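Local coordinates for protein alkylhalidase CmlS (Streptomyces venezuelae, PDB 3I3L) that is a flavin-dependent halogenase of chloramphenicol biosynthesis that binds flavin-adenine dinucleotide, which is covalently attached to the protein, at residues R54-R59 with H146-V151; G31-S36 with E128-L133; V180-G185 with F310-D315; R23-I28 with G46-I51. All coordinates share one frame; numbering follows the deposited sequence.

Interaction 1: R54-R59 with H146-V151; sequences RSAFPR and HEETPV. With FAD (flavin-adenine dinucleotide), chain B.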
# COMPACT_ATOMS: atom_id res chain seq x y z
N ARG A 54 10.14 20.99 8.41
CA ARG A 54 10.49 22.34 7.87
C ARG A 54 9.31 23.32 7.88
O ARG A 54 9.50 24.55 7.84
CB ARG A 54 11.01 22.24 6.43
CG ARG A 54 9.96 21.62 5.47
CD ARG A 54 10.45 21.53 4.04
NE ARG A 54 9.37 21.02 3.16
CZ ARG A 54 9.55 20.65 1.89
NH1 ARG A 54 10.79 20.71 1.34
NH2 ARG A 54 8.51 20.18 1.17
N SER A 55 8.08 22.81 7.89
CA SER A 55 6.92 23.71 7.76
C SER A 55 6.36 24.03 9.12
O SER A 55 6.75 23.46 10.13
CB SER A 55 5.79 23.06 6.94
OG SER A 55 6.13 22.91 5.56
N ALA A 56 5.39 24.94 9.12
CA ALA A 56 4.60 25.20 10.27
C ALA A 56 3.32 24.45 10.03
O ALA A 56 2.79 24.50 8.90
CB ALA A 56 4.31 26.73 10.32
N PHE A 57 2.81 23.73 11.05
CA PHE A 57 1.51 23.06 10.92
C PHE A 57 0.43 23.94 11.53
O PHE A 57 0.68 24.66 12.51
CB PHE A 57 1.48 21.70 11.62
CG PHE A 57 2.20 20.60 10.85
CD1 PHE A 57 3.06 20.91 9.79
CD2 PHE A 57 2.03 19.27 11.21
CE1 PHE A 57 3.72 19.92 9.10
CE2 PHE A 57 2.69 18.30 10.55
CZ PHE A 57 3.55 18.61 9.46
N PRO A 58 -0.79 23.88 10.97
CA PRO A 58 -1.19 22.99 9.85
C PRO A 58 -0.68 23.50 8.52
O PRO A 58 -0.52 24.71 8.34
CB PRO A 58 -2.72 23.07 9.87
CG PRO A 58 -3.01 24.51 10.45
CD PRO A 58 -1.90 24.73 11.47
N ARG A 59 -0.42 22.57 7.58
CA ARG A 59 -0.05 22.96 6.23
C ARG A 59 -0.80 22.05 5.30
O ARG A 59 -0.98 20.86 5.62
CB ARG A 59 1.46 22.91 6.02
CG ARG A 59 2.13 21.57 6.27
CD ARG A 59 2.16 20.66 5.00
NE ARG A 59 2.74 19.37 5.38
CZ ARG A 59 2.04 18.34 5.85
NH1 ARG A 59 2.64 17.20 6.17
NH2 ARG A 59 0.73 18.46 6.02
N HIS A 146 10.47 19.97 16.46
CA HIS A 146 10.79 21.29 15.98
C HIS A 146 10.13 21.55 14.63
O HIS A 146 10.60 21.08 13.58
CB HIS A 146 12.31 21.48 15.82
CG HIS A 146 13.12 21.14 17.03
ND1 HIS A 146 12.91 21.75 18.25
CD2 HIS A 146 14.17 20.29 17.20
CE1 HIS A 146 13.80 21.28 19.13
NE2 HIS A 146 14.57 20.40 18.51
N GLU A 147 9.06 22.36 14.64
CA GLU A 147 8.45 22.83 13.42
C GLU A 147 9.30 23.97 12.88
O GLU A 147 10.15 24.48 13.59
CB GLU A 147 7.02 23.29 13.66
CG GLU A 147 6.04 22.13 13.82
CD GLU A 147 4.66 22.58 14.08
OE1 GLU A 147 4.20 23.56 13.44
OE2 GLU A 147 3.99 21.95 14.93
N GLU A 148 9.07 24.32 11.63
CA GLU A 148 9.83 25.37 10.95
C GLU A 148 11.34 25.20 11.14
O GLU A 148 12.07 26.18 11.33
CB GLU A 148 9.39 26.77 11.42
CG GLU A 148 7.90 27.05 11.20
CD GLU A 148 7.48 28.48 11.64
OE1 GLU A 148 7.59 28.81 12.83
OE2 GLU A 148 7.04 29.27 10.79
N THR A 149 11.83 23.96 11.04
CA THR A 149 13.24 23.65 11.25
C THR A 149 13.64 22.63 10.17
O THR A 149 13.62 21.43 10.43
CB THR A 149 13.47 23.04 12.69
OG1 THR A 149 12.97 23.91 13.70
CG2 THR A 149 14.94 22.81 12.98
N PRO A 150 13.93 23.11 8.95
CA PRO A 150 14.29 22.21 7.90
C PRO A 150 15.65 21.54 8.15
O PRO A 150 16.56 22.19 8.68
CB PRO A 150 14.41 23.13 6.67
CG PRO A 150 14.58 24.49 7.20
CD PRO A 150 13.85 24.51 8.47
N VAL A 151 15.78 20.29 7.76
CA VAL A 151 17.07 19.59 7.81
C VAL A 151 17.79 19.82 6.49
O VAL A 151 17.37 19.39 5.41
CB VAL A 151 16.94 18.12 8.03
CG1 VAL A 151 18.30 17.42 7.88
CG2 VAL A 151 16.29 17.81 9.37
PA FAD B . 4.66 13.70 3.34
O1A FAD B . 5.10 14.46 2.11
O2A FAD B . 3.20 13.60 3.58
O5B FAD B . 5.39 14.38 4.63
C5B FAD B . 6.76 14.74 4.58
C4B FAD B . 7.06 15.98 5.45
O4B FAD B . 8.49 16.19 5.42
C3B FAD B . 6.42 17.24 4.92
O3B FAD B . 5.57 17.77 5.89
C2B FAD B . 7.59 18.20 4.66
O2B FAD B . 7.32 19.48 5.13
C1B FAD B . 8.75 17.58 5.43
N9A FAD B . 10.09 17.78 4.92
C8A FAD B . 10.52 17.64 3.64
N7A FAD B . 11.85 17.88 3.60
C5A FAD B . 12.27 18.26 4.83
C6A FAD B . 13.51 18.62 5.33
N6A FAD B . 14.57 18.65 4.55
N1A FAD B . 13.61 18.90 6.67
C2A FAD B . 12.52 18.86 7.50
N3A FAD B . 11.31 18.48 7.00
C4A FAD B . 11.18 18.18 5.69
N1 FAD B . -2.11 8.71 -0.33
C2 FAD B . -3.19 8.08 0.27
O2 FAD B . -2.96 7.34 1.22
N3 FAD B . -4.47 8.25 -0.19
C4 FAD B . -4.72 9.06 -1.27
O4 FAD B . -5.92 9.22 -1.66
C4X FAD B . -3.64 9.68 -1.90
N5 FAD B . -3.85 10.51 -2.97
C5X FAD B . -2.79 11.19 -3.52
C6 FAD B . -3.00 12.04 -4.62
C7 FAD B . -1.93 12.65 -5.21
C7M FAD B . -2.12 13.58 -6.39
C8 FAD B . -0.67 12.46 -4.67
C8M FAD B . 0.50 13.18 -5.21
C9 FAD B . -0.43 11.59 -3.60
C9A FAD B . -1.53 10.97 -3.03
N10 FAD B . -1.30 10.17 -1.95
C10 FAD B . -2.33 9.49 -1.42
C1' FAD B . 0.13 9.91 -1.62
C2' FAD B . 0.40 10.30 -0.18
O2' FAD B . -0.07 11.58 0.00
C3' FAD B . 1.83 10.18 0.26
O3' FAD B . 2.25 8.85 0.12
C4' FAD B . 1.98 10.57 1.77
O4' FAD B . 1.75 11.93 1.99
C5' FAD B . 3.40 10.28 2.23
O5' FAD B . 3.53 10.55 3.60
P FAD B . 4.99 10.94 4.08
O1P FAD B . 5.99 9.97 3.48
O2P FAD B . 4.98 11.14 5.59
O3P FAD B . 5.37 12.29 3.28
O HOH W 1 1.38 22.56 15.04
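F57 and E147 make the straightest bond between the two loops: F57 N donates to E147 OE1 at 2.8 Å with an N-H...O angle of 178°. The amide meets the carboxylate from above its plane, not within it. A second bond, E148 N to S55 O at 2.9 Å, arrives from above the carbonyl plane and is backed by a CA-H...O contact from E148 CA to R54 O. Packing is modest: R54 CB lies 3.5 Å from P150 CB, and A56 CB rests against CG of E148.

E147 reaches F57 because its chain runs extended beyond CG (chi2 178°). Its other oxygen, OE2, forms a salt bridge with R139, so F57 N and R139 tie the carboxylate at both oxygens; a water 2.7 Å from E147 OE2 may donate to it as well. An alanine here removes the carboxylate and would probably leave F57 N and R139 without their mate and the loop around F57 freer to shift.

Both loops also hold the adenosine half of FAD. V151 N donates to FAD N1A at 2.8 Å, and FAD N6A returns a bond to V151 O at 3.0 Å, a pairing that reads the Watson-Crick edge of adenine. C8A of FAD lies over one face of the R54 guanidinium, whose NE donates to O2B. The ribose O3B receives both NE and NH1 of R59, the latter at 3.0 Å, while F57 CZ lies over one face of that guanidinium. The chemistry thus implies recognition divided between the loops: the backbone bonds of V151 are consistent with selection of adenine, and arginine side chains grip the ribose hydroxyls.

Interaction 2: G31-S36 with E128-L133; sequences GGPAGS and EEFDKL. With FAD (flavin-adenine dinucleotide), chain B.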
# COMPACT_ATOMS: atom_id res chain seq x y z
N GLY A 31 7.67 15.65 9.59
CA GLY A 31 6.59 15.33 10.53
C GLY A 31 5.26 15.00 9.88
O GLY A 31 4.20 15.24 10.48
N GLY A 32 5.28 14.48 8.63
CA GLY A 32 4.04 13.96 8.02
C GLY A 32 3.75 12.61 8.68
O GLY A 32 4.40 12.28 9.65
N PRO A 33 2.80 11.81 8.13
CA PRO A 33 2.44 10.51 8.66
C PRO A 33 3.66 9.59 8.86
O PRO A 33 3.73 8.95 9.93
CB PRO A 33 1.47 9.93 7.60
CG PRO A 33 0.88 11.14 6.99
CD PRO A 33 1.95 12.21 7.00
N ALA A 34 4.60 9.49 7.89
CA ALA A 34 5.79 8.62 8.12
C ALA A 34 6.55 9.07 9.36
O ALA A 34 6.89 8.24 10.22
CB ALA A 34 6.73 8.52 6.93
N GLY A 35 6.82 10.37 9.46
CA GLY A 35 7.56 10.90 10.62
C GLY A 35 6.88 10.72 11.99
O GLY A 35 7.48 10.23 12.94
N SER A 36 5.62 11.12 12.08
CA SER A 36 4.86 10.99 13.31
C SER A 36 4.72 9.56 13.79
O SER A 36 4.90 9.28 14.97
CB SER A 36 3.45 11.55 13.09
OG SER A 36 3.58 12.95 13.14
N GLU A 128 -3.98 18.52 6.28
CA GLU A 128 -3.45 19.56 7.16
C GLU A 128 -3.90 19.32 8.61
O GLU A 128 -3.16 19.57 9.55
CB GLU A 128 -3.85 20.95 6.66
CG GLU A 128 -5.34 21.20 6.65
CD GLU A 128 -5.76 22.27 5.62
OE1 GLU A 128 -5.90 23.46 6.01
OE2 GLU A 128 -5.96 21.96 4.43
N GLU A 129 -5.10 18.75 8.78
CA GLU A 129 -5.64 18.53 10.12
C GLU A 129 -5.21 17.20 10.68
O GLU A 129 -4.74 17.12 11.81
CB GLU A 129 -7.18 18.67 10.13
CG GLU A 129 -7.65 20.09 9.84
CD GLU A 129 -9.19 20.21 9.70
OE1 GLU A 129 -9.94 19.20 9.62
OE2 GLU A 129 -9.65 21.36 9.63
N PHE A 130 -5.30 16.16 9.87
CA PHE A 130 -4.84 14.84 10.24
C PHE A 130 -3.35 14.80 10.57
O PHE A 130 -2.93 14.23 11.57
CB PHE A 130 -5.16 13.86 9.10
CG PHE A 130 -4.67 12.46 9.35
CD1 PHE A 130 -5.33 11.65 10.23
CD2 PHE A 130 -3.55 11.98 8.69
CE1 PHE A 130 -4.88 10.31 10.48
CE2 PHE A 130 -3.09 10.67 8.87
CZ PHE A 130 -3.76 9.81 9.79
N ASP A 131 -2.53 15.36 9.71
CA ASP A 131 -1.07 15.35 9.97
C ASP A 131 -0.74 16.12 11.29
O ASP A 131 0.14 15.72 12.04
CB ASP A 131 -0.32 15.98 8.81
CG ASP A 131 -0.33 15.10 7.53
OD1 ASP A 131 -1.02 14.08 7.48
OD2 ASP A 131 0.40 15.43 6.58
N LYS A 132 -1.46 17.20 11.56
CA LYS A 132 -1.20 17.98 12.75
C LYS A 132 -1.65 17.27 14.03
O LYS A 132 -1.08 17.48 15.09
CB LYS A 132 -1.85 19.36 12.65
CG LYS A 132 -1.75 20.17 13.94
CD LYS A 132 -2.20 21.63 13.74
CE LYS A 132 -2.58 22.27 15.09
NZ LYS A 132 -1.37 22.59 15.88
N LEU A 133 -2.66 16.44 13.91
CA LEU A 133 -3.18 15.66 15.03
C LEU A 133 -2.13 14.61 15.49
O LEU A 133 -1.88 14.47 16.66
CB LEU A 133 -4.50 15.00 14.62
CG LEU A 133 -5.43 14.13 15.48
CD1 LEU A 133 -4.87 12.78 15.76
CD2 LEU A 133 -5.81 14.82 16.79
PA FAD B . 4.66 13.70 3.34
O1A FAD B . 5.10 14.46 2.11
O2A FAD B . 3.20 13.60 3.58
O5B FAD B . 5.39 14.38 4.63
C5B FAD B . 6.76 14.74 4.58
C4B FAD B . 7.06 15.98 5.45
O4B FAD B . 8.49 16.19 5.42
C3B FAD B . 6.42 17.24 4.92
O3B FAD B . 5.57 17.77 5.89
C2B FAD B . 7.59 18.20 4.66
O2B FAD B . 7.32 19.48 5.13
C1B FAD B . 8.75 17.58 5.43
N9A FAD B . 10.09 17.78 4.92
C8A FAD B . 10.52 17.64 3.64
N7A FAD B . 11.85 17.88 3.60
C5A FAD B . 12.27 18.26 4.83
C6A FAD B . 13.51 18.62 5.33
N6A FAD B . 14.57 18.65 4.55
N1A FAD B . 13.61 18.90 6.67
C2A FAD B . 12.52 18.86 7.50
N3A FAD B . 11.31 18.48 7.00
C4A FAD B . 11.18 18.18 5.69
N1 FAD B . -2.11 8.71 -0.33
C2 FAD B . -3.19 8.08 0.27
O2 FAD B . -2.96 7.34 1.22
N3 FAD B . -4.47 8.25 -0.19
C4 FAD B . -4.72 9.06 -1.27
O4 FAD B . -5.92 9.22 -1.66
C4X FAD B . -3.64 9.68 -1.90
N5 FAD B . -3.85 10.51 -2.97
C5X FAD B . -2.79 11.19 -3.52
C6 FAD B . -3.00 12.04 -4.62
C7 FAD B . -1.93 12.65 -5.21
C7M FAD B . -2.12 13.58 -6.39
C8 FAD B . -0.67 12.46 -4.67
C8M FAD B . 0.50 13.18 -5.21
C9 FAD B . -0.43 11.59 -3.60
C9A FAD B . -1.53 10.97 -3.03
N10 FAD B . -1.30 10.17 -1.95
C10 FAD B . -2.33 9.49 -1.42
C1' FAD B . 0.13 9.91 -1.62
C2' FAD B . 0.40 10.30 -0.18
O2' FAD B . -0.07 11.58 0.00
C3' FAD B . 1.83 10.18 0.26
O3' FAD B . 2.25 8.85 0.12
C4' FAD B . 1.98 10.57 1.77
O4' FAD B . 1.75 11.93 1.99
C5' FAD B . 3.40 10.28 2.23
O5' FAD B . 3.53 10.55 3.60
P FAD B . 4.99 10.94 4.08
O1P FAD B . 5.99 9.97 3.48
O2P FAD B . 4.98 11.14 5.59
O3P FAD B . 5.37 12.29 3.28
O HOH W 2 1.99 13.86 10.87
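G31 meets D131 chiefly through a bridging water: the water donates to G31 O at 2.6 Å and to D131 O at 2.9 Å, and accepts from S36 OG. One solvent molecule thus joins the loop, the first turn of helix 33-44 and the backbone of helix 127-140.

G32 follows as the N-cap residue, its O accepting from S36 N at 3.0 Å in the opening helical turn. A CB on G32 would run into FAD O5B; without one the cofactor can lie close over this turn. P33 supplies most of the direct contact. Its CG and CD each lie 3.5 Å from D131 OD1, the pyrrolidine ring crossing the carboxylate obliquely, and CG also approaches the edge of the F130 ring, 4.4 Å from CE2.

D131 presents its carboxylate to the proline with CG beside its own backbone N (chi1 -71°). The charge is met by two arginines, R127 on OD1 and R59 on OD2, both FAD-binding residues, so D131 acts as a second-shell residue that probably steadies them. A34 turns to the cofactor, its N donating to FAD O2P at 2.9 Å with an angle of 158° at the hydrogen. This amide at the helix start is consistent with the GxGxxG phosphate-binding turn of Rossmann-type folds, in which the helix dipole would favour a pyrophosphate.

A CB on G35 would be crowded by G31 CA. S36 then packs on L134 and L135 of helix 127-140, while helix 327-347 touches P33 and A34 through V328 and A331, so the turn is contacted by both helices.

Interaction 3: V180-G185 with F310-D315; sequences VIDAGG and FFLCGD. With FAD (flavin-adenine dinucleotide), chain B.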
# COMPACT_ATOMS: atom_id res chain seq x y z
N VAL A 180 19.14 7.87 11.89
CA VAL A 180 18.29 8.83 11.26
C VAL A 180 17.21 8.15 10.44
O VAL A 180 17.47 7.14 9.79
CB VAL A 180 19.08 9.84 10.38
CG1 VAL A 180 19.88 9.15 9.26
CG2 VAL A 180 18.11 10.92 9.81
N ILE A 181 15.99 8.67 10.50
CA ILE A 181 14.94 8.22 9.59
C ILE A 181 14.65 9.38 8.63
O ILE A 181 14.26 10.48 9.09
CB ILE A 181 13.63 7.83 10.32
CG1 ILE A 181 13.79 6.48 11.04
CG2 ILE A 181 12.43 7.79 9.30
CD1 ILE A 181 12.66 6.22 11.96
N ASP A 182 14.78 9.14 7.33
CA ASP A 182 14.26 10.15 6.37
C ASP A 182 12.78 9.89 6.10
O ASP A 182 12.42 8.91 5.45
CB ASP A 182 15.05 10.16 5.08
CG ASP A 182 14.65 11.31 4.13
OD1 ASP A 182 13.67 12.05 4.44
OD2 ASP A 182 15.31 11.43 3.06
N ALA A 183 11.92 10.76 6.62
CA ALA A 183 10.49 10.67 6.35
C ALA A 183 10.11 11.99 5.74
O ALA A 183 9.03 12.53 6.01
CB ALA A 183 9.75 10.42 7.66
N GLY A 184 11.04 12.54 4.97
CA GLY A 184 10.88 13.86 4.39
C GLY A 184 10.03 13.90 3.13
O GLY A 184 9.98 14.95 2.43
N GLY A 185 9.34 12.80 2.79
CA GLY A 185 8.49 12.85 1.58
C GLY A 185 9.28 12.83 0.30
O GLY A 185 10.46 12.54 0.31
N PHE A 310 20.77 4.65 8.67
CA PHE A 310 19.57 5.33 8.16
C PHE A 310 18.50 4.37 7.63
O PHE A 310 18.81 3.31 7.16
CB PHE A 310 19.94 6.34 7.07
CG PHE A 310 20.29 5.70 5.72
CD1 PHE A 310 19.29 5.47 4.76
CD2 PHE A 310 21.61 5.37 5.40
CE1 PHE A 310 19.62 4.92 3.50
CE2 PHE A 310 21.93 4.83 4.17
CZ PHE A 310 20.94 4.60 3.22
N PHE A 311 17.25 4.82 7.70
CA PHE A 311 16.12 4.20 7.10
C PHE A 311 15.36 5.30 6.33
O PHE A 311 15.21 6.40 6.82
CB PHE A 311 15.17 3.60 8.18
CG PHE A 311 15.75 2.39 8.89
CD1 PHE A 311 15.33 1.13 8.56
CD2 PHE A 311 16.75 2.54 9.83
CE1 PHE A 311 15.88 0.01 9.11
CE2 PHE A 311 17.30 1.39 10.47
CZ PHE A 311 16.88 0.15 10.10
N LEU A 312 14.85 4.96 5.12
CA LEU A 312 13.90 5.81 4.42
C LEU A 312 12.49 5.25 4.62
O LEU A 312 12.28 4.03 4.48
CB LEU A 312 14.24 5.85 2.91
CG LEU A 312 15.71 5.99 2.50
CD1 LEU A 312 15.84 5.96 1.00
CD2 LEU A 312 16.41 7.30 3.08
N CYS A 313 11.52 6.13 4.93
CA CYS A 313 10.13 5.70 5.14
C CYS A 313 9.16 6.54 4.26
O CYS A 313 9.42 7.73 4.03
CB CYS A 313 9.71 5.88 6.62
SG CYS A 313 10.71 4.96 7.80
N GLY A 314 8.07 5.94 3.77
CA GLY A 314 7.08 6.68 3.01
C GLY A 314 7.63 7.19 1.69
O GLY A 314 8.48 6.56 1.12
N ASP A 315 7.15 8.35 1.22
CA ASP A 315 7.54 8.83 -0.12
C ASP A 315 9.05 9.04 -0.21
O ASP A 315 9.61 9.03 -1.30
CB ASP A 315 6.83 10.15 -0.48
CG ASP A 315 5.35 9.98 -0.75
OD1 ASP A 315 4.79 8.87 -0.66
OD2 ASP A 315 4.72 10.99 -0.99
PA FAD B . 4.66 13.70 3.34
O1A FAD B . 5.10 14.46 2.11
O2A FAD B . 3.20 13.60 3.58
O5B FAD B . 5.39 14.38 4.63
C5B FAD B . 6.76 14.74 4.58
C4B FAD B . 7.06 15.98 5.45
O4B FAD B . 8.49 16.19 5.42
C3B FAD B . 6.42 17.24 4.92
O3B FAD B . 5.57 17.77 5.89
C2B FAD B . 7.59 18.20 4.66
O2B FAD B . 7.32 19.48 5.13
C1B FAD B . 8.75 17.58 5.43
N9A FAD B . 10.09 17.78 4.92
C8A FAD B . 10.52 17.64 3.64
N7A FAD B . 11.85 17.88 3.60
C5A FAD B . 12.27 18.26 4.83
C6A FAD B . 13.51 18.62 5.33
N6A FAD B . 14.57 18.65 4.55
N1A FAD B . 13.61 18.90 6.67
C2A FAD B . 12.52 18.86 7.50
N3A FAD B . 11.31 18.48 7.00
C4A FAD B . 11.18 18.18 5.69
N1 FAD B . -2.11 8.71 -0.33
C2 FAD B . -3.19 8.08 0.27
O2 FAD B . -2.96 7.34 1.22
N3 FAD B . -4.47 8.25 -0.19
C4 FAD B . -4.72 9.06 -1.27
O4 FAD B . -5.92 9.22 -1.66
C4X FAD B . -3.64 9.68 -1.90
N5 FAD B . -3.85 10.51 -2.97
C5X FAD B . -2.79 11.19 -3.52
C6 FAD B . -3.00 12.04 -4.62
C7 FAD B . -1.93 12.65 -5.21
C7M FAD B . -2.12 13.58 -6.39
C8 FAD B . -0.67 12.46 -4.67
C8M FAD B . 0.50 13.18 -5.21
C9 FAD B . -0.43 11.59 -3.60
C9A FAD B . -1.53 10.97 -3.03
N10 FAD B . -1.30 10.17 -1.95
C10 FAD B . -2.33 9.49 -1.42
C1' FAD B . 0.13 9.91 -1.62
C2' FAD B . 0.40 10.30 -0.18
O2' FAD B . -0.07 11.58 0.00
C3' FAD B . 1.83 10.18 0.26
O3' FAD B . 2.25 8.85 0.12
C4' FAD B . 1.98 10.57 1.77
O4' FAD B . 1.75 11.93 1.99
C5' FAD B . 3.40 10.28 2.23
O5' FAD B . 3.53 10.55 3.60
P FAD B . 4.99 10.94 4.08
O1P FAD B . 5.99 9.97 3.48
O2P FAD B . 4.98 11.14 5.59
O3P FAD B . 5.37 12.29 3.28
O HOH W 3 8.68 10.10 3.69
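D182 and F311 share the shortest bond between the two strands, D182 N to F311 O at 2.8 Å. F311 N donates in turn to V180 O, and C313 N to D182 O at 3.0 Å, a parallel ladder whose strand axes lie 4.7 Å apart and 19° from alignment. Beyond the strand ends a water takes over: it accepts from G185 N and donates to C313 O and to FAD O1P, the latter at 2.7 Å.

D315 carries the cofactor end. Its N donates to O1P of FAD at 3.0 Å, while OD1 accepts from the ribityl O3' at 2.7 Å. An alanine in its place would remove that acceptor and is likely to leave O3' without its mate and the ribityl chain freer to turn. On the facing segment D182 OD1 closes an Asx turn with G184 N, met nearly along its C-O axis.

Side chains of bridged residues pack against each other. V180 CG1 sits 3.6 Å from F310 CB, turned toward it by a chi1 of 59°. L312 CD2 touches D182 CB on the same side of the sheet. On the opposite face I181 CG2 reaches diagonally past F311 to C313 SG at 3.6 Å; I181 packs on helix 33-44, C313 on both 33-44 and 327-347.

Two glycines bring the backbone close to the pyrophosphate: a CB on G185 would strike FAD O1A, and one on G314 would strike O1P. Parallel strands ending in glycine-rich turns against the diphosphate, with an aspartate on the ribityl hydroxyl, are characteristic of the FAD-binding domain of flavin-dependent monooxygenases and halogenases.

Interaction 4: R23-I28 with G46-I51; sequences RSKVAI and GHDVTI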
# COMPACT_ATOMS: atom_id res chain seq x y z
N ARG A 23 19.03 1.89 24.48
CA ARG A 23 18.16 2.58 23.55
C ARG A 23 18.93 3.65 22.78
O ARG A 23 19.97 4.13 23.25
CB ARG A 23 16.97 3.21 24.29
CG ARG A 23 16.08 2.19 25.00
CD ARG A 23 15.37 1.27 23.98
NE ARG A 23 14.38 0.38 24.63
CZ ARG A 23 14.68 -0.71 25.30
NH1 ARG A 23 15.98 -1.11 25.39
NH2 ARG A 23 13.67 -1.41 25.84
N SER A 24 18.39 4.07 21.63
CA SER A 24 19.06 4.95 20.69
C SER A 24 18.49 6.35 20.71
O SER A 24 17.33 6.57 20.98
CB SER A 24 18.95 4.41 19.25
OG SER A 24 19.74 3.23 19.09
N LYS A 25 19.36 7.30 20.42
CA LYS A 25 18.91 8.63 20.03
C LYS A 25 18.62 8.65 18.51
O LYS A 25 19.51 8.32 17.69
CB LYS A 25 20.02 9.63 20.33
CG LYS A 25 19.56 11.08 20.31
CD LYS A 25 20.60 11.96 21.02
CE LYS A 25 20.10 13.39 21.21
NZ LYS A 25 18.88 13.44 22.16
N VAL A 26 17.42 9.08 18.14
CA VAL A 26 17.03 9.01 16.73
C VAL A 26 16.50 10.31 16.23
O VAL A 26 15.53 10.82 16.78
CB VAL A 26 15.92 7.93 16.49
CG1 VAL A 26 15.67 7.81 15.00
CG2 VAL A 26 16.33 6.59 17.08
N ALA A 27 17.12 10.84 15.17
CA ALA A 27 16.61 12.00 14.48
C ALA A 27 15.64 11.56 13.36
O ALA A 27 15.88 10.55 12.67
CB ALA A 27 17.74 12.78 13.81
N ILE A 28 14.54 12.30 13.23
CA ILE A 28 13.57 12.01 12.23
C ILE A 28 13.34 13.22 11.41
O ILE A 28 12.90 14.25 11.91
CB ILE A 28 12.24 11.53 12.83
CG1 ILE A 28 12.39 10.15 13.48
CG2 ILE A 28 11.18 11.36 11.67
CD1 ILE A 28 10.99 9.75 14.21
N GLY A 46 10.73 2.78 23.56
CA GLY A 46 11.59 3.27 24.61
C GLY A 46 12.80 4.05 24.12
O GLY A 46 13.76 4.19 24.87
N HIS A 47 12.76 4.55 22.88
CA HIS A 47 13.88 5.28 22.33
C HIS A 47 13.69 6.74 22.44
O HIS A 47 12.61 7.20 22.76
CB HIS A 47 14.18 4.81 20.88
CG HIS A 47 14.48 3.35 20.78
ND1 HIS A 47 15.76 2.85 20.75
CD2 HIS A 47 13.66 2.28 20.74
CE1 HIS A 47 15.73 1.53 20.71
NE2 HIS A 47 14.46 1.15 20.69
N ASP A 48 14.74 7.49 22.12
CA ASP A 48 14.74 8.92 22.39
C ASP A 48 14.61 9.72 21.05
O ASP A 48 15.57 9.77 20.22
CB ASP A 48 16.04 9.23 23.13
CG ASP A 48 16.28 10.72 23.37
OD1 ASP A 48 15.35 11.50 23.23
OD2 ASP A 48 17.41 11.09 23.74
N VAL A 49 13.44 10.32 20.80
CA VAL A 49 13.11 10.77 19.45
C VAL A 49 13.13 12.29 19.31
O VAL A 49 12.59 13.01 20.15
CB VAL A 49 11.74 10.22 18.98
CG1 VAL A 49 11.41 10.77 17.63
CG2 VAL A 49 11.75 8.67 18.94
N THR A 50 13.73 12.77 18.22
CA THR A 50 13.54 14.16 17.80
C THR A 50 12.98 14.28 16.34
O THR A 50 13.53 13.70 15.45
CB THR A 50 14.82 14.98 18.03
OG1 THR A 50 15.13 14.98 19.45
CG2 THR A 50 14.64 16.41 17.57
N ILE A 51 11.93 15.07 16.14
CA ILE A 51 11.36 15.25 14.82
C ILE A 51 11.58 16.68 14.34
O ILE A 51 11.10 17.63 14.99
CB ILE A 51 9.84 14.98 14.81
CG1 ILE A 51 9.54 13.54 15.30
CG2 ILE A 51 9.31 15.24 13.44
CD1 ILE A 51 8.04 13.23 15.51
O HOH W 4 16.50 12.71 19.74
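R23 and H47 open the contact with a CH-pi interaction, R23 CD lying 3.4 Å from the centroid of the H47 ring and 17° off its normal. The ring is satisfied at both nitrogens. ND1 accepts from S24 N at 3.0 Å, a nearly straight bond (170°) tilted slightly from the ring plane, and NE2 is hydrogen-bonded to D343 of helix 327-347. The polar end of R23 turns to backbone oxygens, NE to L45 O and NH1 to H20 O, and S24 OG pairs with T346 OG1.

From there a regular parallel ladder supplies the main-chain partners: D48 N to S24 O, V26 N to D48 O at 2.9 Å, T50 N to V26 O, and I28 N to T50 O at 2.8 Å. The other edge of strand 25-29 pairs with strand 179-182, where A27 makes backbone bonds with F179 and I181.

On the face that carries K25, D48 and T50, K25 and D48 lie side by side, pointing the same way. NZ of K25 meets OD2 of D48 at 3.2 Å in a salt bridge that comes from above the carboxylate plane. A water donates to D48 O, bonds T50 OG1 at 2.7 Å, and takes only a weak bond from K25 NZ.

The opposite side of the sheet is apolar, with I28 CD1 against V49 CG1 at 3.6 Å. L42 touches V26, I28 and V49 from helix 33-44, the helix that links the two strands in a beta-alpha-beta unit; its C-terminal end closes in a Schellman motif at G46, while I143 covers V49 and I51.

How the interactions relate
All four interactions lie in the FAD-binding domain, and three of them touch the cofactor. Interaction 4 pairs the first two strands in the chain; interaction 3 continues their six-stranded sheet with strands 179-182 and 310-312, I181 N meeting A27 O across neighbouring strands, the centres of interactions 3 and 4 being about 14 Å apart. Interaction 2 sets helix 33-44, which follows strand 25-29 and precedes strand 48-52 in the chain, against helix 127-140. Interaction 1, centred about 11 Å from interaction 2, is joined to it by the salt bridge of R59 with D131. Along the chain interactions 1 and 2 alternate, whereas interaction 3 follows both. Together they place adenosine at interaction 1 and pyrophosphate at interactions 2 and 3.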